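Local coordinates for lysin (PDB 6IST), which probably cleaves the peptidoglycan of enterococcal cell walls through a calcium-binding CHAP-type cysteine peptidase domain, helping the phage lyse its host, at residues M168-T180 / V215-E229. Sequence-based numbering, arbitrary orientation.
Sequences MFIYYKRTKQGST and VTTYNHDNFGLKMME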
loop_
_atom_site.group_PDB
_atom_site.type_symbol
_atom_site.label_atom_id
_atom_site.label_comp_id
_atom_site.label_asym_id
_atom_site.label_seq_id
_atom_site.Cartn_x
_atom_site.Cartn_y
_atom_site.Cartn_z
ATOM N N MET C 168 4.152 -1.259 3.469
ATOM C CA MET C 168 3.252 -1.502 4.583
ATOM C C MET C 168 1.905 -0.927 4.130
ATOM O O MET C 168 1.864 0.252 3.793
ATOM C CB MET C 168 3.735 -0.715 5.794
ATOM C CG MET C 168 3.664 -1.358 7.136
ATOM S SD MET C 168 4.281 -0.191 8.390
ATOM C CE MET C 168 5.985 -0.658 8.307
ATOM N N PHE C 169 0.836 -1.725 4.102
ATOM C CA PHE C 169 -0.501 -1.231 3.772
ATOM C C PHE C 169 -1.553 -2.270 4.194
ATOM O O PHE C 169 -1.195 -3.374 4.580
ATOM C CB PHE C 169 -0.636 -0.929 2.315
ATOM C CG PHE C 169 -0.328 -2.082 1.404
ATOM C CD1 PHE C 169 -1.319 -2.920 1.028
ATOM C CD2 PHE C 169 0.963 -2.264 0.890
ATOM C CE1 PHE C 169 -1.056 -3.949 0.153
ATOM C CE2 PHE C 169 1.258 -3.329 0.023
ATOM C CZ PHE C 169 0.214 -4.158 -0.346
ATOM N N ILE C 170 -2.831 -1.886 4.144
ATOM C CA ILE C 170 -3.947 -2.803 4.431
ATOM C C ILE C 170 -4.717 -2.967 3.186
ATOM O O ILE C 170 -4.869 -2.019 2.424
ATOM C CB ILE C 170 -4.874 -2.172 5.508
ATOM C CG1 ILE C 170 -4.210 -2.272 6.897
ATOM C CG2 ILE C 170 -6.274 -2.832 5.549
ATOM C CD1 ILE C 170 -4.857 -1.496 8.001
ATOM N N TYR C 171 -5.295 -4.145 3.008
ATOM C CA TYR C 171 -6.205 -4.427 1.927
ATOM C C TYR C 171 -7.312 -5.238 2.500
ATOM O O TYR C 171 -7.164 -5.848 3.590
ATOM C CB TYR C 171 -5.564 -5.084 0.693
ATOM C CG TYR C 171 -5.070 -6.477 0.905
ATOM C CD1 TYR C 171 -5.942 -7.567 0.796
ATOM C CD2 TYR C 171 -3.749 -6.708 1.264
ATOM C CE1 TYR C 171 -5.499 -8.843 1.043
ATOM C CE2 TYR C 171 -3.288 -8.002 1.473
ATOM C CZ TYR C 171 -4.162 -9.059 1.364
ATOM O OH TYR C 171 -3.663 -10.357 1.645
ATOM N N TYR C 172 -8.446 -5.217 1.810
ATOM C CA TYR C 172 -9.575 -6.010 2.257
ATOM C C TYR C 172 -9.784 -7.085 1.288
ATOM O O TYR C 172 -9.590 -6.937 0.110
ATOM C CB TYR C 172 -10.875 -5.264 2.403
ATOM C CG TYR C 172 -10.871 -4.036 3.233
ATOM C CD1 TYR C 172 -9.970 -3.824 4.255
ATOM C CD2 TYR C 172 -11.842 -3.093 3.047
ATOM C CE1 TYR C 172 -10.011 -2.651 5.037
ATOM C CE2 TYR C 172 -11.901 -1.936 3.830
ATOM C CZ TYR C 172 -11.010 -1.729 4.829
ATOM O OH TYR C 172 -11.087 -0.552 5.586
ATOM N N LYS C 173 -10.308 -8.193 1.803
ATOM C CA LYS C 173 -10.593 -9.359 0.917
ATOM C C LYS C 173 -12.046 -9.810 1.152
ATOM O O LYS C 173 -12.509 -9.929 2.272
ATOM C CB LYS C 173 -9.617 -10.512 1.211
ATOM C CG LYS C 173 -9.909 -11.854 0.538
ATOM C CD LYS C 173 -8.993 -12.948 1.097
ATOM C CE LYS C 173 -9.177 -14.239 0.273
ATOM N NZ LYS C 173 -8.168 -15.290 0.580
ATOM N N ARG C 174 -12.775 -9.943 0.068
ATOM C CA ARG C 174 -14.153 -10.418 0.091
ATOM C C ARG C 174 -14.057 -11.912 -0.138
ATOM O O ARG C 174 -13.600 -12.354 -1.182
ATOM C CB ARG C 174 -14.939 -9.753 -1.049
ATOM C CG ARG C 174 -16.416 -10.050 -1.043
ATOM C CD ARG C 174 -17.095 -9.394 0.113
ATOM N NE ARG C 174 -18.525 -9.591 0.082
ATOM C CZ ARG C 174 -19.345 -9.299 1.089
ATOM N NH1 ARG C 174 -18.873 -8.816 2.250
ATOM N NH2 ARG C 174 -20.660 -9.511 0.942
ATOM N N THR C 175 -14.438 -12.679 0.852
ATOM C CA THR C 175 -14.211 -14.120 0.825
ATOM C C THR C 175 -15.336 -14.808 0.048
ATOM O O THR C 175 -16.391 -14.237 -0.089
ATOM C CB THR C 175 -14.162 -14.699 2.237
ATOM O OG1 THR C 175 -15.388 -14.405 2.903
ATOM C CG2 THR C 175 -13.004 -14.081 3.025
ATOM N N LYS C 176 -15.081 -16.017 -0.427
ATOM C CA LYS C 176 -16.098 -16.889 -1.082
ATOM C C LYS C 176 -17.382 -16.938 -0.291
ATOM O O LYS C 176 -18.445 -16.875 -0.845
ATOM C CB LYS C 176 -15.618 -18.348 -1.152
ATOM C CG LYS C 176 -15.100 -18.847 -2.489
ATOM C CD LYS C 176 -15.403 -20.334 -2.755
ATOM C CE LYS C 176 -15.321 -21.292 -1.549
ATOM N NZ LYS C 176 -14.049 -21.285 -0.759
ATOM N N GLN C 177 -17.269 -17.083 1.021
ATOM C CA GLN C 177 -18.441 -17.173 1.876
ATOM C C GLN C 177 -19.155 -15.848 2.131
ATOM O O GLN C 177 -20.141 -15.817 2.862
ATOM C CB GLN C 177 -18.077 -17.850 3.200
ATOM C CG GLN C 177 -17.054 -17.101 4.045
ATOM C CD GLN C 177 -15.591 -17.532 3.811
ATOM O OE1 GLN C 177 -15.216 -18.098 2.760
ATOM N NE2 GLN C 177 -14.750 -17.242 4.803
ATOM N N GLY C 178 -18.674 -14.739 1.574
ATOM C CA GLY C 178 -19.374 -13.464 1.699
ATOM C C GLY C 178 -19.067 -12.667 2.961
ATOM O O GLY C 178 -19.936 -11.985 3.510
ATOM N N SER C 179 -17.823 -12.727 3.414
ATOM C CA SER C 179 -17.372 -11.865 4.515
ATOM C C SER C 179 -16.288 -10.928 3.952
ATOM O O SER C 179 -15.691 -11.206 2.913
ATOM C CB SER C 179 -16.797 -12.691 5.662
ATOM O OG SER C 179 -15.653 -13.430 5.255
ATOM N N THR C 180 -15.990 -9.878 4.688
ATOM C CA THR C 180 -14.871 -9.027 4.334
ATOM C C THR C 180 -13.790 -9.046 5.438
ATOM O O THR C 180 -14.035 -8.636 6.553
ATOM C CB THR C 180 -15.340 -7.592 4.065
ATOM O OG1 THR C 180 -16.390 -7.605 3.071
ATOM C CG2 THR C 180 -14.105 -6.768 3.514
ATOM N N VAL C 215 -6.780 1.900 0.501
ATOM C CA VAL C 215 -7.634 0.772 0.902
ATOM C C VAL C 215 -8.483 0.345 -0.255
ATOM O O VAL C 215 -9.267 1.124 -0.797
ATOM C CB VAL C 215 -8.534 1.168 2.075
ATOM C CG1 VAL C 215 -9.538 0.072 2.382
ATOM C CG2 VAL C 215 -7.707 1.416 3.310
ATOM N N THR C 216 -8.309 -0.899 -0.666
ATOM C CA THR C 216 -9.063 -1.448 -1.755
ATOM C C THR C 216 -9.570 -2.818 -1.247
ATOM O O THR C 216 -8.875 -3.460 -0.468
ATOM C CB THR C 216 -8.114 -1.645 -2.980
ATOM O OG1 THR C 216 -7.528 -0.378 -3.365
ATOM C CG2 THR C 216 -8.803 -2.195 -4.171
ATOM N N THR C 217 -10.660 -3.259 -1.823
ATOM C CA THR C 217 -11.197 -4.614 -1.574
ATOM C C THR C 217 -10.980 -5.473 -2.800
ATOM O O THR C 217 -11.333 -5.084 -3.951
ATOM C CB THR C 217 -12.690 -4.520 -1.315
ATOM O OG1 THR C 217 -12.913 -3.710 -0.164
ATOM C CG2 THR C 217 -13.324 -5.851 -1.036
ATOM N N TYR C 218 -10.477 -6.704 -2.591
ATOM C CA TYR C 218 -10.297 -7.657 -3.691
ATOM C C TYR C 218 -11.222 -8.831 -3.499
ATOM O O TYR C 218 -11.350 -9.343 -2.379
ATOM C CB TYR C 218 -8.846 -8.192 -3.650
ATOM C CG TYR C 218 -7.826 -7.116 -3.861
ATOM C CD1 TYR C 218 -7.491 -6.284 -2.809
ATOM C CD2 TYR C 218 -7.292 -6.879 -5.100
ATOM C CE1 TYR C 218 -6.538 -5.262 -2.988
ATOM C CE2 TYR C 218 -6.343 -5.883 -5.306
ATOM C CZ TYR C 218 -5.985 -5.063 -4.265
ATOM O OH TYR C 218 -5.045 -4.048 -4.502
ATOM N N ASN C 219 -11.890 -9.272 -4.563
ATOM C CA ASN C 219 -12.646 -10.536 -4.466
ATOM C C ASN C 219 -11.648 -11.667 -4.395
ATOM O O ASN C 219 -10.565 -11.571 -4.894
ATOM C CB ASN C 219 -13.566 -10.767 -5.682
ATOM C CG ASN C 219 -14.672 -9.750 -5.749
ATOM O OD1 ASN C 219 -15.414 -9.546 -4.771
ATOM N ND2 ASN C 219 -14.772 -9.066 -6.886
ATOM N N HIS C 220 -12.006 -12.721 -3.717
ATOM C CA HIS C 220 -11.081 -13.801 -3.521
ATOM C C HIS C 220 -10.437 -14.401 -4.797
ATOM O O HIS C 220 -9.325 -14.937 -4.724
ATOM C CB HIS C 220 -11.801 -14.923 -2.739
ATOM C CG HIS C 220 -12.970 -15.483 -3.474
ATOM N ND1 HIS C 220 -12.838 -16.467 -4.433
ATOM C CD2 HIS C 220 -14.267 -15.122 -3.478
ATOM C CE1 HIS C 220 -14.012 -16.705 -4.977
ATOM N NE2 HIS C 220 -14.900 -15.919 -4.400
ATOM N N ASP C 221 -11.112 -14.305 -5.941
ATOM C CA ASP C 221 -10.625 -14.807 -7.226
ATOM C C ASP C 221 -9.898 -13.752 -8.091
ATOM O O ASP C 221 -9.448 -14.037 -9.188
ATOM C CB ASP C 221 -11.812 -15.358 -8.011
ATOM C CG ASP C 221 -12.872 -14.292 -8.287
ATOM O OD1 ASP C 221 -13.347 -13.577 -7.344
ATOM O OD2 ASP C 221 -13.226 -14.146 -9.466
ATOM N N ASN C 222 -9.754 -12.532 -7.595
ATOM C CA ASN C 222 -8.986 -11.517 -8.323
ATOM C C ASN C 222 -7.500 -11.892 -8.494
ATOM O O ASN C 222 -6.833 -12.254 -7.545
ATOM C CB ASN C 222 -9.052 -10.224 -7.556
ATOM C CG ASN C 222 -8.386 -9.120 -8.267
ATOM O OD1 ASN C 222 -7.241 -8.763 -7.965
ATOM N ND2 ASN C 222 -9.086 -8.559 -9.248
ATOM N N PHE C 223 -6.970 -11.697 -9.687
ATOM C CA PHE C 223 -5.590 -12.004 -9.973
ATOM C C PHE C 223 -4.597 -11.091 -9.266
ATOM O O PHE C 223 -3.498 -11.504 -8.992
ATOM C CB PHE C 223 -5.335 -11.968 -11.498
ATOM C CG PHE C 223 -5.909 -13.164 -12.248
ATOM C CD1 PHE C 223 -5.481 -13.433 -13.522
ATOM C CD2 PHE C 223 -6.861 -14.003 -11.688
ATOM C CE1 PHE C 223 -5.994 -14.517 -14.242
ATOM C CE2 PHE C 223 -7.371 -15.089 -12.394
ATOM C CZ PHE C 223 -6.931 -15.347 -13.667
ATOM N N GLY C 224 -4.963 -9.850 -9.009
ATOM C CA GLY C 224 -4.129 -8.971 -8.193
ATOM C C GLY C 224 -3.897 -9.586 -6.814
ATOM O O GLY C 224 -2.755 -9.663 -6.329
ATOM N N LEU C 225 -5.002 -9.975 -6.184
ATOM C CA LEU C 225 -4.964 -10.650 -4.905
ATOM C C LEU C 225 -4.169 -11.938 -5.029
ATOM O O LEU C 225 -3.370 -12.252 -4.146
ATOM C CB LEU C 225 -6.344 -10.959 -4.380
ATOM C CG LEU C 225 -6.418 -11.659 -3.036
ATOM C CD1 LEU C 225 -5.780 -10.742 -1.982
ATOM C CD2 LEU C 225 -7.812 -12.077 -2.629
ATOM N N LYS C 226 -4.433 -12.725 -6.054
ATOM C CA LYS C 226 -3.630 -13.986 -6.177
ATOM C C LYS C 226 -2.135 -13.775 -6.262
ATOM O O LYS C 226 -1.350 -14.558 -5.662
ATOM C CB LYS C 226 -4.143 -14.887 -7.307
ATOM C CG LYS C 226 -5.583 -15.294 -7.071
ATOM C CD LYS C 226 -5.947 -16.672 -7.556
ATOM C CE LYS C 226 -7.373 -17.013 -7.134
ATOM N NZ LYS C 226 -7.508 -17.147 -5.645
ATOM N N MET C 227 -1.720 -12.696 -6.931
ATOM C CA MET C 227 -0.300 -12.398 -7.006
ATOM C C MET C 227 0.198 -11.976 -5.635
ATOM O O MET C 227 1.289 -12.392 -5.165
ATOM C CB MET C 227 -0.020 -11.278 -8.057
ATOM C CG MET C 227 -0.158 -11.781 -9.514
ATOM S SD MET C 227 0.329 -10.596 -10.833
ATOM C CE MET C 227 -0.931 -9.414 -10.634
ATOM N N MET C 228 -0.550 -11.103 -4.981
ATOM C CA MET C 228 -0.138 -10.684 -3.641
ATOM C C MET C 228 -0.054 -11.893 -2.728
ATOM O O MET C 228 0.929 -12.056 -1.992
ATOM C CB MET C 228 -1.108 -9.601 -3.025
ATOM C CG MET C 228 -0.748 -8.168 -3.440
ATOM S SD MET C 228 -1.647 -6.847 -2.513
ATOM C CE MET C 228 -3.329 -7.264 -2.976
ATOM N N GLU C 229 -1.012 -12.783 -2.807
ATOM C CA GLU C 229 -1.025 -13.894 -1.850
ATOM C C GLU C 229 0.130 -14.859 -2.152
ATOM O O GLU C 229 0.621 -15.540 -1.239
ATOM C CB GLU C 229 -2.369 -14.637 -1.848
ATOM C CG GLU C 229 -3.503 -13.760 -1.300
ATOM C CD GLU C 229 -4.833 -14.481 -1.193
ATOM O OE1 GLU C 229 -5.609 -14.203 -0.235
ATOM O OE2 GLU C 229 -5.102 -15.349 -2.050
HETATM O O HOH W 1 -5.406 -1.625 -0.178
HETATM O O HOH W 2 -5.077 -12.609 1.854
HETATM O O HOH W 3 -7.651 -15.730 -2.682
#
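Tyr172 lays one ring face over the CG1 methyl of Val215, a CH-pi contact 3.7 Å from methyl carbon to ring centroid and 25° off the ring normal. Thr217 OG1 meets the same ring near its plane, at CD2. Beneath them strands 169-174 and 215-219 pair in parallel, and the alternation of the bonds is the evidence: Tyr172 N donates to Thr216 O (2.9 Å), Tyr218 N to Tyr172 O, and Arg174 N to Tyr218 O. Where the ladder ends, His220 N reaches Arg174 O only weakly, while Lys176 CG sits over one face of the imidazole, 3.6 Å from its centroid.

The sheet face bearing Lys173 and Tyr218 receives helix 223-229, whose start is capped by Asn222 OD1 accepting from Leu225 N. Tyr171 CE1 touches Leu225 CD1 at 3.6 Å. Met228 meets three rings: SD lies at the edge of Phe169, 3.9 Å from CZ, and CE rests over faces of both Tyr171 and Tyr218. Lys173, with CG opposite its backbone N (chi1 171°) and an extended chain, passes across Leu225, its CG meeting CD2, and brings NZ to the syn lone pair of Glu229 OE1, a 2.9 Å salt bridge. A water donating to that oxygen also bonds Tyr171 OH. Lys173, with a long, weak contribution from Arg190, would probably favour the charged carboxylate.

A neighbouring protein chain stacks an aromatic ring on Phe169 and hydrogen-bonds Tyr218 OH. Within the five-stranded mixed sheet, strand 169-174 lies between 215-219 and the antiparallel 180-186, and strand 43-44 flanks 215-219 on its other edge. Helix 196-208 packs on Ile170, whereas helix 223-229 runs at 117° to strand 169-174, covering the Tyr171 and Lys173 side.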